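Local coordinates for vacuolar protein sorting-associated protein 29 (Entamoeba histolytica, PDB 5XCJ), which binds zinc through a calcineurin-like metallophosphatase fold and probably serves protein sorting and transport as a component of retromer, at residues 8-13 against 39-44; 57-62 against 71-76; 77-82 against 156-161; 84-89 against 113-118; 150-155 against 163-168. The protein carries 1 engineered substitution. All coordinates share one frame; numbering follows the deposited sequence.

Contact 1: residues 8-13 against 39-44; sequences DFHVPH and NLCGKE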
# COMPACT_ATOMS: atom_id res chain seq x y z
N ASP A 8 2.30 -1.16 -6.22
CA ASP A 8 2.28 -2.20 -7.24
C ASP A 8 1.64 -1.75 -8.55
O ASP A 8 0.81 -2.44 -9.13
CB ASP A 8 1.64 -3.48 -6.71
CG ASP A 8 2.59 -4.28 -5.85
OD1 ASP A 8 3.78 -4.29 -6.17
OD2 ASP A 8 2.13 -4.88 -4.86
N PHE A 9 2.01 -0.55 -8.98
CA PHE A 9 1.50 0.03 -10.21
C PHE A 9 1.89 -0.66 -11.51
O PHE A 9 1.07 -0.80 -12.41
CB PHE A 9 1.95 1.49 -10.33
CG PHE A 9 1.42 2.38 -9.25
CD1 PHE A 9 0.15 2.90 -9.33
CD2 PHE A 9 2.21 2.70 -8.16
CE1 PHE A 9 -0.34 3.73 -8.34
CE2 PHE A 9 1.73 3.53 -7.16
CZ PHE A 9 0.45 4.04 -7.26
N HIS A 10 3.14 -1.07 -11.61
CA HIS A 10 3.65 -1.63 -12.86
C HIS A 10 4.41 -2.95 -12.79
O HIS A 10 5.09 -3.25 -11.82
CB HIS A 10 4.58 -0.58 -13.49
CG HIS A 10 4.72 -0.69 -14.97
ND1 HIS A 10 3.75 -0.26 -15.85
CD2 HIS A 10 5.74 -1.15 -15.74
CE1 HIS A 10 4.15 -0.47 -17.09
NE2 HIS A 10 5.36 -1.01 -17.05
N VAL A 11 4.29 -3.69 -13.88
CA VAL A 11 4.99 -4.95 -14.10
C VAL A 11 5.71 -4.74 -15.43
O VAL A 11 5.13 -4.23 -16.38
CB VAL A 11 4.03 -6.14 -14.17
CG1 VAL A 11 4.74 -7.37 -14.70
CG2 VAL A 11 3.43 -6.43 -12.79
N PRO A 12 6.98 -5.14 -15.51
CA PRO A 12 7.76 -4.92 -16.73
C PRO A 12 7.12 -5.60 -17.92
O PRO A 12 6.69 -6.74 -17.80
CB PRO A 12 9.10 -5.58 -16.42
CG PRO A 12 9.20 -5.54 -14.94
CD PRO A 12 7.80 -5.76 -14.45
N HIS A 13 6.99 -4.85 -19.00
CA HIS A 13 6.43 -5.30 -20.28
C HIS A 13 4.92 -5.51 -20.25
O HIS A 13 4.36 -6.09 -21.17
CB HIS A 13 7.16 -6.54 -20.79
CG HIS A 13 8.65 -6.39 -20.82
ND1 HIS A 13 9.48 -7.06 -19.95
CD2 HIS A 13 9.45 -5.62 -21.59
CE1 HIS A 13 10.74 -6.72 -20.20
NE2 HIS A 13 10.75 -5.85 -21.19
N ASN A 39 7.17 -0.31 -7.04
CA ASN A 39 6.77 -0.77 -8.36
C ASN A 39 6.02 0.30 -9.16
O ASN A 39 4.91 0.08 -9.63
CB ASN A 39 6.01 -2.09 -8.29
CG ASN A 39 6.93 -3.29 -8.20
OD1 ASN A 39 8.15 -3.14 -8.19
ND2 ASN A 39 6.36 -4.48 -8.12
N LEU A 40 6.63 1.47 -9.25
CA LEU A 40 6.08 2.59 -10.00
C LEU A 40 6.22 2.40 -11.51
O LEU A 40 7.14 1.74 -11.97
CB LEU A 40 6.76 3.90 -9.59
CG LEU A 40 6.82 4.25 -8.11
CD1 LEU A 40 7.60 5.53 -7.91
CD2 LEU A 40 5.43 4.37 -7.53
N CYS A 41 5.28 2.95 -12.26
CA CYS A 41 5.35 2.88 -13.71
C CYS A 41 6.56 3.68 -14.19
O CYS A 41 7.22 3.32 -15.16
CB CYS A 41 4.07 3.41 -14.35
SG CYS A 41 2.67 2.27 -14.24
N GLY A 42 6.86 4.76 -13.48
CA GLY A 42 7.96 5.63 -13.83
C GLY A 42 7.79 6.96 -13.13
O GLY A 42 7.21 7.05 -12.05
N LYS A 43 8.32 8.01 -13.74
CA LYS A 43 8.23 9.34 -13.15
C LYS A 43 6.79 9.85 -13.14
O LYS A 43 6.42 10.63 -12.27
CB LYS A 43 9.14 10.32 -13.88
CG LYS A 43 8.40 11.34 -14.72
CD LYS A 43 8.24 12.65 -13.98
CE LYS A 43 8.06 13.81 -14.95
NZ LYS A 43 8.26 15.13 -14.29
N GLU A 44 5.98 9.40 -14.09
CA GLU A 44 4.59 9.83 -14.13
C GLU A 44 3.85 9.45 -12.86
O GLU A 44 3.08 10.24 -12.33
CB GLU A 44 3.87 9.23 -15.34
CG GLU A 44 2.39 8.99 -15.14
CD GLU A 44 1.52 10.13 -15.65
OE1 GLU A 44 2.03 11.26 -15.74
OE2 GLU A 44 0.34 9.89 -15.95
O HOH W 1 3.40 -4.38 -9.35
O HOH W 2 7.27 -1.39 -11.86

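Contact 2: residues 57-62 against 71-76; sequences HVVKGA and ETEVIK. Engineered in segment 57-62: Ala62 (natural residue Asp).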
# COMPACT_ATOMS: atom_id res chain seq x y z
N HIS A 57 5.87 8.85 0.50
CA HIS A 57 6.92 7.88 0.80
C HIS A 57 6.85 6.70 -0.15
O HIS A 57 5.79 6.10 -0.33
CB HIS A 57 6.80 7.40 2.24
CG HIS A 57 6.70 8.51 3.23
ND1 HIS A 57 7.78 8.94 3.97
CD2 HIS A 57 5.66 9.28 3.60
CE1 HIS A 57 7.40 9.93 4.76
NE2 HIS A 57 6.11 10.16 4.55
N VAL A 58 7.97 6.39 -0.78
CA VAL A 58 8.06 5.27 -1.71
C VAL A 58 9.26 4.37 -1.42
O VAL A 58 10.38 4.84 -1.33
CB VAL A 58 8.13 5.76 -3.16
CG1 VAL A 58 8.18 4.58 -4.12
CG2 VAL A 58 6.95 6.67 -3.47
N VAL A 59 9.00 3.08 -1.26
CA VAL A 59 10.07 2.11 -1.04
C VAL A 59 10.45 1.44 -2.36
O VAL A 59 9.68 1.49 -3.32
CB VAL A 59 9.70 1.06 0.01
CG1 VAL A 59 9.67 1.68 1.40
CG2 VAL A 59 8.37 0.41 -0.33
N LYS A 60 11.61 0.80 -2.39
CA LYS A 60 12.06 0.14 -3.61
C LYS A 60 11.35 -1.18 -3.87
O LYS A 60 11.35 -2.08 -3.05
CB LYS A 60 13.57 -0.07 -3.60
CG LYS A 60 14.07 -0.82 -4.81
CD LYS A 60 15.58 -0.95 -4.82
CE LYS A 60 16.05 -1.78 -6.00
NZ LYS A 60 15.23 -3.00 -6.20
N GLY A 61 10.75 -1.26 -5.05
CA GLY A 61 10.04 -2.44 -5.51
C GLY A 61 10.95 -3.44 -6.20
O GLY A 61 12.15 -3.22 -6.32
N ALA A 62 10.37 -4.54 -6.64
CA ALA A 62 11.14 -5.56 -7.34
C ALA A 62 11.67 -5.01 -8.66
O ALA A 62 12.80 -5.28 -9.03
CB ALA A 62 10.29 -6.80 -7.58
N GLU A 71 14.81 0.45 0.73
CA GLU A 71 14.07 -0.80 0.79
C GLU A 71 12.97 -0.79 1.85
O GLU A 71 11.90 -1.35 1.66
CB GLU A 71 15.01 -1.99 0.97
CG GLU A 71 16.05 -2.10 -0.13
CD GLU A 71 15.99 -3.40 -0.90
OE1 GLU A 71 17.04 -3.87 -1.33
OE2 GLU A 71 14.89 -3.95 -1.09
N THR A 72 13.26 -0.17 2.99
CA THR A 72 12.30 -0.07 4.08
C THR A 72 12.20 1.35 4.65
O THR A 72 13.17 2.09 4.65
CB THR A 72 12.63 -1.04 5.24
OG1 THR A 72 13.73 -0.53 5.99
CG2 THR A 72 12.98 -2.42 4.71
N GLU A 73 11.01 1.72 5.11
CA GLU A 73 10.80 3.04 5.69
C GLU A 73 9.90 2.93 6.92
O GLU A 73 8.98 2.13 6.93
CB GLU A 73 10.19 3.99 4.67
CG GLU A 73 11.10 4.26 3.48
CD GLU A 73 12.23 5.20 3.83
OE1 GLU A 73 12.34 5.58 5.01
OE2 GLU A 73 13.01 5.56 2.93
N VAL A 74 10.20 3.73 7.94
CA VAL A 74 9.40 3.75 9.17
C VAL A 74 8.89 5.17 9.43
O VAL A 74 9.67 6.11 9.52
CB VAL A 74 10.23 3.29 10.38
CG1 VAL A 74 9.40 3.37 11.65
CG2 VAL A 74 10.75 1.88 10.16
N ILE A 75 7.57 5.30 9.50
CA ILE A 75 6.92 6.58 9.73
C ILE A 75 5.97 6.52 10.92
O ILE A 75 5.18 5.59 11.03
CB ILE A 75 6.09 7.02 8.51
CG1 ILE A 75 7.01 7.31 7.32
CG2 ILE A 75 5.23 8.22 8.86
CD1 ILE A 75 6.30 7.49 6.00
N LYS A 76 6.03 7.51 11.79
CA LYS A 76 5.17 7.53 12.96
C LYS A 76 3.98 8.46 12.73
O LYS A 76 4.15 9.63 12.44
CB LYS A 76 5.94 8.00 14.19
CG LYS A 76 5.12 8.07 15.47
CD LYS A 76 4.65 6.69 15.91
CE LYS A 76 3.71 6.78 17.10
NZ LYS A 76 4.39 6.52 18.40
O HOH W 3 10.99 -2.38 -0.60

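Contact 3: residues 77-82 against 156-161; sequences IGNFKI and NDSELT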
# COMPACT_ATOMS: atom_id res chain seq x y z
N ILE A 77 2.79 7.89 12.79
CA ILE A 77 1.56 8.65 12.63
C ILE A 77 0.66 8.35 13.82
O ILE A 77 0.38 7.19 14.11
CB ILE A 77 0.87 8.31 11.30
CG1 ILE A 77 1.81 8.65 10.13
CG2 ILE A 77 -0.44 9.05 11.17
CD1 ILE A 77 1.49 7.92 8.86
N GLY A 78 0.20 9.40 14.48
CA GLY A 78 -0.63 9.23 15.66
C GLY A 78 0.16 8.46 16.69
O GLY A 78 1.28 8.82 17.01
N ASN A 79 -0.41 7.36 17.18
CA ASN A 79 0.25 6.50 18.16
C ASN A 79 0.86 5.26 17.50
O ASN A 79 1.27 4.33 18.19
CB ASN A 79 -0.72 6.08 19.26
CG ASN A 79 -0.92 7.15 20.31
OD1 ASN A 79 -0.11 8.07 20.44
ND2 ASN A 79 -2.00 7.04 21.06
N PHE A 80 0.91 5.25 16.18
CA PHE A 80 1.40 4.09 15.44
C PHE A 80 2.72 4.28 14.71
O PHE A 80 2.90 5.24 13.98
CB PHE A 80 0.36 3.67 14.40
CG PHE A 80 -0.94 3.19 14.99
CD1 PHE A 80 -1.11 1.87 15.34
CD2 PHE A 80 -2.00 4.06 15.15
CE1 PHE A 80 -2.30 1.42 15.86
CE2 PHE A 80 -3.20 3.62 15.67
CZ PHE A 80 -3.35 2.30 16.02
N LYS A 81 3.64 3.34 14.90
CA LYS A 81 4.91 3.36 14.18
C LYS A 81 4.60 2.49 12.97
O LYS A 81 4.16 1.36 13.12
CB LYS A 81 6.03 2.75 15.01
CG LYS A 81 6.75 3.73 15.92
CD LYS A 81 7.85 3.04 16.72
CE LYS A 81 8.95 2.53 15.81
NZ LYS A 81 10.18 2.19 16.56
N ILE A 82 4.80 3.03 11.78
CA ILE A 82 4.48 2.31 10.56
C ILE A 82 5.71 1.86 9.78
O ILE A 82 6.60 2.65 9.50
CB ILE A 82 3.58 3.17 9.64
CG1 ILE A 82 2.26 3.50 10.34
CG2 ILE A 82 3.32 2.46 8.32
CD1 ILE A 82 1.38 4.47 9.58
N ASN A 156 -6.44 8.44 14.37
CA ASN A 156 -6.50 9.47 15.39
C ASN A 156 -5.86 8.81 16.59
O ASN A 156 -6.48 7.95 17.22
CB ASN A 156 -7.94 9.86 15.69
CG ASN A 156 -8.03 11.11 16.54
OD1 ASN A 156 -7.05 11.83 16.70
ND2 ASN A 156 -9.21 11.37 17.09
N ASP A 157 -4.59 9.13 16.86
CA ASP A 157 -3.88 8.55 17.99
C ASP A 157 -3.84 7.04 17.87
O ASP A 157 -3.20 6.50 16.97
CB ASP A 157 -4.47 9.03 19.31
CG ASP A 157 -4.00 10.42 19.68
OD1 ASP A 157 -2.90 10.81 19.24
OD2 ASP A 157 -4.72 11.12 20.40
N SER A 158 -4.50 6.35 18.80
CA SER A 158 -4.53 4.90 18.82
C SER A 158 -5.71 4.29 18.08
O SER A 158 -5.88 3.08 18.07
CB SER A 158 -4.48 4.38 20.26
OG SER A 158 -3.20 4.60 20.82
N GLU A 159 -6.53 5.13 17.46
CA GLU A 159 -7.68 4.64 16.73
C GLU A 159 -7.30 4.48 15.26
O GLU A 159 -6.81 5.41 14.64
CB GLU A 159 -8.87 5.60 16.86
CG GLU A 159 -9.19 6.01 18.29
CD GLU A 159 -10.53 6.71 18.41
OE1 GLU A 159 -11.34 6.62 17.47
OE2 GLU A 159 -10.77 7.34 19.46
N LEU A 160 -7.49 3.28 14.73
CA LEU A 160 -7.15 3.02 13.35
C LEU A 160 -8.35 2.54 12.54
O LEU A 160 -9.02 1.59 12.91
CB LEU A 160 -6.03 1.97 13.28
CG LEU A 160 -5.73 1.30 11.94
CD1 LEU A 160 -5.27 2.33 10.93
CD2 LEU A 160 -4.68 0.23 12.12
N THR A 161 -8.62 3.22 11.43
CA THR A 161 -9.71 2.83 10.55
C THR A 161 -9.18 2.60 9.14
O THR A 161 -8.46 3.42 8.61
CB THR A 161 -10.84 3.88 10.52
OG1 THR A 161 -11.35 4.09 11.84
CG2 THR A 161 -11.96 3.40 9.62
O HOH W 4 -0.42 10.76 18.57

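Contact 4: residues 84-89 against 113-118; sequences LMHGHQ and TGHTHK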
# COMPACT_ATOMS: atom_id res chain seq x y z
N LEU A 84 7.17 0.18 6.29
CA LEU A 84 6.83 0.04 4.89
C LEU A 84 7.92 -0.59 4.04
O LEU A 84 9.07 -0.19 4.12
CB LEU A 84 6.47 1.42 4.33
CG LEU A 84 6.25 1.58 2.83
CD1 LEU A 84 4.87 1.09 2.45
CD2 LEU A 84 6.44 3.03 2.42
N MET A 85 7.55 -1.60 3.27
CA MET A 85 8.44 -2.25 2.33
C MET A 85 7.62 -2.93 1.23
O MET A 85 6.45 -3.23 1.43
CB MET A 85 9.43 -3.19 3.03
CG MET A 85 9.02 -4.64 3.11
SD MET A 85 10.40 -5.62 3.73
CE MET A 85 11.78 -4.76 3.02
N HIS A 86 8.23 -3.20 0.08
CA HIS A 86 7.50 -3.81 -1.02
C HIS A 86 6.95 -5.20 -0.70
O HIS A 86 5.83 -5.52 -1.07
CB HIS A 86 8.32 -3.83 -2.31
CG HIS A 86 7.57 -4.37 -3.48
ND1 HIS A 86 7.92 -5.54 -4.12
CD2 HIS A 86 6.48 -3.90 -4.12
CE1 HIS A 86 7.08 -5.77 -5.11
NE2 HIS A 86 6.19 -4.79 -5.13
N GLY A 87 7.72 -5.99 0.04
CA GLY A 87 7.30 -7.32 0.42
C GLY A 87 7.80 -8.51 -0.38
O GLY A 87 7.54 -9.64 -0.01
N HIS A 88 8.52 -8.26 -1.47
CA HIS A 88 9.12 -9.35 -2.24
C HIS A 88 10.22 -10.04 -1.42
O HIS A 88 10.52 -11.21 -1.63
CB HIS A 88 9.61 -8.92 -3.62
CG HIS A 88 10.75 -7.94 -3.60
ND1 HIS A 88 10.58 -6.61 -3.27
CD2 HIS A 88 12.06 -8.10 -3.89
CE1 HIS A 88 11.74 -6.00 -3.36
NE2 HIS A 88 12.66 -6.88 -3.72
N GLN A 89 10.83 -9.27 -0.53
CA GLN A 89 11.90 -9.72 0.36
C GLN A 89 11.42 -10.66 1.47
O GLN A 89 12.23 -11.37 2.07
CB GLN A 89 12.65 -8.54 0.97
CG GLN A 89 12.94 -7.42 -0.00
CD GLN A 89 11.82 -6.41 -0.05
OE1 GLN A 89 10.66 -6.74 0.18
NE2 GLN A 89 12.16 -5.17 -0.34
N THR A 113 3.03 -3.86 3.35
CA THR A 113 3.73 -4.56 2.29
C THR A 113 2.82 -4.78 1.08
O THR A 113 1.61 -4.74 1.19
CB THR A 113 4.28 -5.93 2.77
OG1 THR A 113 3.20 -6.74 3.27
CG2 THR A 113 5.32 -5.75 3.85
N GLY A 114 3.43 -5.00 -0.08
CA GLY A 114 2.68 -5.25 -1.30
C GLY A 114 3.06 -6.62 -1.82
O GLY A 114 2.87 -7.61 -1.12
N HIS A 115 3.51 -6.66 -3.07
CA HIS A 115 3.99 -7.88 -3.74
C HIS A 115 2.94 -8.91 -4.17
O HIS A 115 2.96 -9.38 -5.30
CB HIS A 115 5.08 -8.55 -2.91
CG HIS A 115 5.74 -9.70 -3.62
ND1 HIS A 115 6.78 -9.53 -4.49
CD2 HIS A 115 5.48 -11.03 -3.58
CE1 HIS A 115 7.15 -10.71 -4.97
NE2 HIS A 115 6.38 -11.63 -4.43
N THR A 116 2.08 -9.28 -3.24
CA THR A 116 1.06 -10.29 -3.48
C THR A 116 0.00 -9.93 -4.52
O THR A 116 -0.66 -10.81 -5.05
CB THR A 116 0.34 -10.67 -2.16
OG1 THR A 116 -0.44 -9.57 -1.71
CG2 THR A 116 1.36 -11.03 -1.10
N HIS A 117 -0.21 -8.63 -4.70
CA HIS A 117 -1.23 -8.08 -5.60
C HIS A 117 -2.65 -8.40 -5.13
O HIS A 117 -3.59 -8.43 -5.91
CB HIS A 117 -1.00 -8.49 -7.05
CG HIS A 117 0.15 -7.78 -7.70
ND1 HIS A 117 0.18 -7.48 -9.04
CD2 HIS A 117 1.31 -7.32 -7.18
CE1 HIS A 117 1.31 -6.86 -9.32
NE2 HIS A 117 2.02 -6.75 -8.21
N LYS A 118 -2.80 -8.64 -3.83
CA LYS A 118 -4.09 -8.91 -3.24
C LYS A 118 -4.23 -8.06 -1.99
O LYS A 118 -3.43 -8.15 -1.06
CB LYS A 118 -4.26 -10.39 -2.88
CG LYS A 118 -5.69 -10.74 -2.51
CD LYS A 118 -6.68 -9.89 -3.28
CE LYS A 118 -7.91 -10.69 -3.69
NZ LYS A 118 -8.19 -10.58 -5.15

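Contact 5: residues 150-155 against 163-168; sequences FMLLEI and YEYTLV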
# COMPACT_ATOMS: atom_id res chain seq x y z
N PHE A 150 -6.75 -0.18 -3.38
CA PHE A 150 -6.00 0.75 -2.55
C PHE A 150 -6.65 0.88 -1.17
O PHE A 150 -7.77 0.44 -0.97
CB PHE A 150 -5.74 2.10 -3.22
CG PHE A 150 -6.93 3.00 -3.26
CD1 PHE A 150 -7.24 3.80 -2.18
CD2 PHE A 150 -7.74 3.04 -4.38
CE1 PHE A 150 -8.34 4.63 -2.22
CE2 PHE A 150 -8.84 3.87 -4.42
CZ PHE A 150 -9.14 4.66 -3.34
N MET A 151 -5.93 1.49 -0.24
CA MET A 151 -6.43 1.68 1.11
C MET A 151 -6.31 3.12 1.57
O MET A 151 -5.39 3.83 1.17
CB MET A 151 -5.63 0.83 2.09
CG MET A 151 -5.92 -0.65 2.12
SD MET A 151 -4.87 -1.41 3.37
CE MET A 151 -5.44 -3.10 3.32
N LEU A 152 -7.24 3.54 2.41
CA LEU A 152 -7.20 4.85 3.01
C LEU A 152 -7.28 4.61 4.51
O LEU A 152 -8.17 3.90 4.97
CB LEU A 152 -8.36 5.72 2.55
CG LEU A 152 -8.19 6.36 1.18
CD1 LEU A 152 -9.39 7.21 0.85
CD2 LEU A 152 -6.91 7.18 1.15
N LEU A 153 -6.35 5.18 5.25
CA LEU A 153 -6.34 5.00 6.70
C LEU A 153 -6.69 6.28 7.41
O LEU A 153 -6.18 7.34 7.09
CB LEU A 153 -4.97 4.53 7.20
CG LEU A 153 -4.22 3.41 6.49
CD1 LEU A 153 -2.91 3.16 7.22
CD2 LEU A 153 -5.05 2.14 6.40
N GLU A 154 -7.59 6.17 8.39
CA GLU A 154 -7.95 7.31 9.20
C GLU A 154 -7.37 6.97 10.56
O GLU A 154 -7.79 6.01 11.19
CB GLU A 154 -9.47 7.46 9.26
CG GLU A 154 -9.96 8.51 10.24
CD GLU A 154 -11.43 8.83 10.07
OE1 GLU A 154 -12.14 8.07 9.38
OE2 GLU A 154 -11.88 9.85 10.62
N ILE A 155 -6.36 7.72 10.98
CA ILE A 155 -5.74 7.48 12.26
C ILE A 155 -5.85 8.67 13.21
O ILE A 155 -5.43 9.77 12.89
CB ILE A 155 -4.24 7.16 12.10
CG1 ILE A 155 -4.03 5.88 11.29
CG2 ILE A 155 -3.56 7.06 13.45
CD1 ILE A 155 -2.59 5.48 11.17
N TYR A 163 -10.11 1.86 5.15
CA TYR A 163 -11.10 1.90 4.08
C TYR A 163 -10.51 1.14 2.90
O TYR A 163 -9.63 1.66 2.21
CB TYR A 163 -11.40 3.33 3.65
CG TYR A 163 -12.06 4.19 4.70
CD1 TYR A 163 -13.44 4.24 4.81
CD2 TYR A 163 -11.31 4.98 5.56
CE1 TYR A 163 -14.06 5.03 5.75
CE2 TYR A 163 -11.92 5.77 6.51
CZ TYR A 163 -13.29 5.79 6.60
OH TYR A 163 -13.91 6.57 7.54
N GLU A 164 -10.97 -0.08 2.68
CA GLU A 164 -10.48 -0.91 1.59
C GLU A 164 -11.23 -0.65 0.29
O GLU A 164 -12.40 -1.01 0.16
CB GLU A 164 -10.61 -2.39 1.94
CG GLU A 164 -10.12 -2.80 3.31
CD GLU A 164 -10.34 -4.28 3.57
OE1 GLU A 164 -11.07 -4.91 2.79
OE2 GLU A 164 -9.78 -4.81 4.54
N TYR A 165 -10.57 -0.03 -0.68
CA TYR A 165 -11.20 0.26 -1.96
C TYR A 165 -10.75 -0.71 -3.05
O TYR A 165 -9.56 -0.93 -3.23
CB TYR A 165 -10.90 1.69 -2.42
CG TYR A 165 -11.59 2.76 -1.61
CD1 TYR A 165 -12.87 3.19 -1.91
CD2 TYR A 165 -10.96 3.33 -0.51
CE1 TYR A 165 -13.50 4.16 -1.16
CE2 TYR A 165 -11.57 4.30 0.24
CZ TYR A 165 -12.85 4.71 -0.08
OH TYR A 165 -13.46 5.67 0.68
N THR A 166 -11.72 -1.31 -3.74
CA THR A 166 -11.45 -2.23 -4.83
C THR A 166 -12.37 -1.95 -6.01
O THR A 166 -13.48 -1.47 -5.85
CB THR A 166 -11.61 -3.70 -4.40
OG1 THR A 166 -12.94 -3.94 -3.95
CG2 THR A 166 -10.62 -4.04 -3.30
N LEU A 167 -11.89 -2.25 -7.22
CA LEU A 167 -12.70 -2.07 -8.41
C LEU A 167 -13.05 -3.46 -8.91
O LEU A 167 -12.20 -4.16 -9.45
CB LEU A 167 -11.92 -1.30 -9.47
CG LEU A 167 -12.56 -1.06 -10.83
CD1 LEU A 167 -13.81 -0.20 -10.71
CD2 LEU A 167 -11.56 -0.43 -11.79
N VAL A 168 -14.29 -3.88 -8.70
CA VAL A 168 -14.73 -5.19 -9.12
C VAL A 168 -15.89 -5.13 -10.11
O VAL A 168 -16.90 -4.49 -9.85
CB VAL A 168 -15.17 -6.05 -7.93
CG1 VAL A 168 -15.58 -7.44 -8.41
CG2 VAL A 168 -14.06 -6.12 -6.90

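Contact 1: residues 8-13 against 39-44
The Phe9 ring has the carbonyl oxygen of Asn39 at its edge, near the ring plane, while Leu40 CD2 approaches Phe9 CD2 obliquely at 3.7 Å. Cys41 SG also comes obliquely to the imidazole of His10, nearest to His10 ND1 at 3.2 Å. The carboxylate of Asp8 and the amide of Asn39 lie side by side and point the same way, their planes 52° apart. A weak hydrogen bond runs from Asn39 ND2 to Asp8 OD1, 3.2 Å long with a bent N-H angle of 127°. The stronger polar partners lie elsewhere: Asp8 OD1 also meets His86 NE2, Asp8 OD2 takes the backbone N-H of His115, and Asn39 OD1 accepts from Phe63 N. Together these bonds probably fix the rotation of both groups. The backbones are held more firmly, His10 N donating to Asn39 O at 2.9 Å from above the carbonyl plane. A water donates to His10 O and accepts from Asn39 ND2, and a second donates to Leu40 O and weakly to His10 O. His10 CG is anti to the backbone N (chi1 -155°), which lays CB and ND1 along Cys41. Two loops that follow strands 2-6 and 33-36 thus meet in the binuclear metal site of the metallophosphatase fold, where in the zinc-bound protein Asp8 binds both ions and Asn39 one.

Contact 2: residues 57-62 against 71-76
A single water, rather than a direct strand-to-strand bond, joins the backbones of the two segments: it donates to Lys60 O at 2.5 Å and to Glu71 O at 2.6 Å. The segments belong to the facing sheets of the metallophosphatase beta sandwich, at an outermost strand of each (55-58 and 72-77). Their touching parts run 162° apart, nearly antiparallel, but contact is made by side chains. Ile75 reaches tip to tip toward His57 and lays its CD1 over one face of the imidazole, a CH-pi contact, with CG1 of Ile75 above the same face. Val59 and Glu73 slide past one another in opposite directions, Val59 CG1 meeting Glu73 CG at 3.6 Å. Glu73 is bent at chi2 (-75°), and its carboxylate bonds Asn70 instead of the facing segment. At the loop end lies the engineered Ala62, a zinc-site position that is Asp in the natural protein. Nearby, the extended chain of Lys60 turns at its last torsion so that NZ donates to Gly61 O at 3.1 Å, nearly along the C=O axis.

Contact 3: residues 77-82 against 156-161
First torsions of -80° at Asn79 and -71° at Ser158 set Asn79 CG and Ser158 OG anti to their own carbonyl carbons, bringing the amide to the hydroxyl oxygen. Asn79 ND2 donates to Ser158 OG at 2.7 Å, with the oxygen close to the amide plane and an N-H angle of 159°. The backbone N of Asn79 donates a hydrogen bond to Asp157 O at 2.9 Å, from well above the carbonyl plane. A water donates to Asp157 OD1 at 2.6 Å and, at longer range, to Asn79 OD1. Phe80 adopts a similar first torsion, and its CZ lies 3.3 Å from Ser158 O, which sits at the ring edge. Deeper in, Phe80 CZ packs on Leu160 CB at 3.8 Å, and both residues also touch Ile110 and Ile155 between the sheets. The partners are two type II' turns, 77-80 and 156-159, of hairpins from different sheets. Hydrogen bonds and one water thus join the exposed turn tips, while Phe80 and Leu160 continue inward as apolar packing.

Contact 4: residues 84-89 against 113-118
The backbones meet where Gly114 N donates to His86 O at 2.6 Å, from above the carbonyl plane, and Thr113 CA makes a C-H...O contact to Met85 O at 3.1 Å. These loops leave the parallel neighbours 80-85 and 110-112 and bring histidines to the binuclear site of the metallophosphatase fold; the second carries the family's GHxH motif, with His115 and His117 each seen to bind a zinc. At Gly87 phi is 99°, where a CB would jam against the preceding carbonyl O and press on Thr113 CB, so the loops' close approach depends on having no side chain there. His86, with CG anti to its backbone N (chi1 -176°), shares a hydrogen bond between its ND1 and His88 ND1 at 3.0 Å. Bonds from His86 NE2 and the His115 backbone N probably hold the Asp8 carboxylate in place. The His86 and His115 rings cross with planes at 82°. Over the face of the His115 ring sits His88 CA, 3.6 Å from the centroid.

Contact 5: residues 150-155 against 163-168
Tyr163, in the beta hairpin made by strands 149-156 and 159-168, can be traced from its root. Its CB lies 3.5 Å from Leu152 O and also meets Leu152 CB at 4.0 Å, across the strand pair; CD2 then runs beside Leu152 O at 3.4 Å, at the ring edge. Further out, CE2 nears Glu154 OE1 and then its CB, and the tip, Tyr163 OH, donates to Glu154 OE1 at 3.0 Å, meeting that oxygen nearly along its C-O axis. Glu154 reaches there because its CG is anti to the backbone N (chi1 172°) and the chain beyond is extended. The strands cross at 159°, antiparallel, and two hydrogen-bonded pairs, Phe150 with Tyr165 and Leu152 with Tyr163, flank the non-hydrogen-bonded pair Met151 with Glu164. Each hydrogen-bonded pair has both N-H...O links, including Tyr163 N to Leu152 O at 2.8 Å. Phe150 takes the crowded first torsion, with CG between N and the carbonyl carbon, and lies beside Tyr165. Their planes are 16° apart but slid, so the rings barely overlap; Tyr165 CB sits over the Phe150 face, 3.7 Å from the centroid. Helix 20-28 covers this side through Leu26 and Arg25, whereas Met151 and Glu164 on the opposite face touch Leu119. Leu152 CD1 finishes the row, against Tyr165 CE2 at 3.7 Å.

Contacts 1 and 4 are buried and belong to one site: Asp8 of contact 1 bonds both His86 and the His115 backbone of contact 4, so loops from both sheets share a polar, bond-rich centre. Contact 2 lies at the surface, linking outermost strands of the two sheets mainly by side-chain packing and one water, and touches contact 1 through Asn39 near the engineered Ala62. Contacts 3 and 5, both partly buried, share strand 159-168 yet differ: contact 5 is regular backbone pairing within one sheet, whereas contact 3 joins turns of two sheets about 29 Å, centre to centre, from contact 1. Strand 80-85 serves contacts 3 and 4 at its two ends.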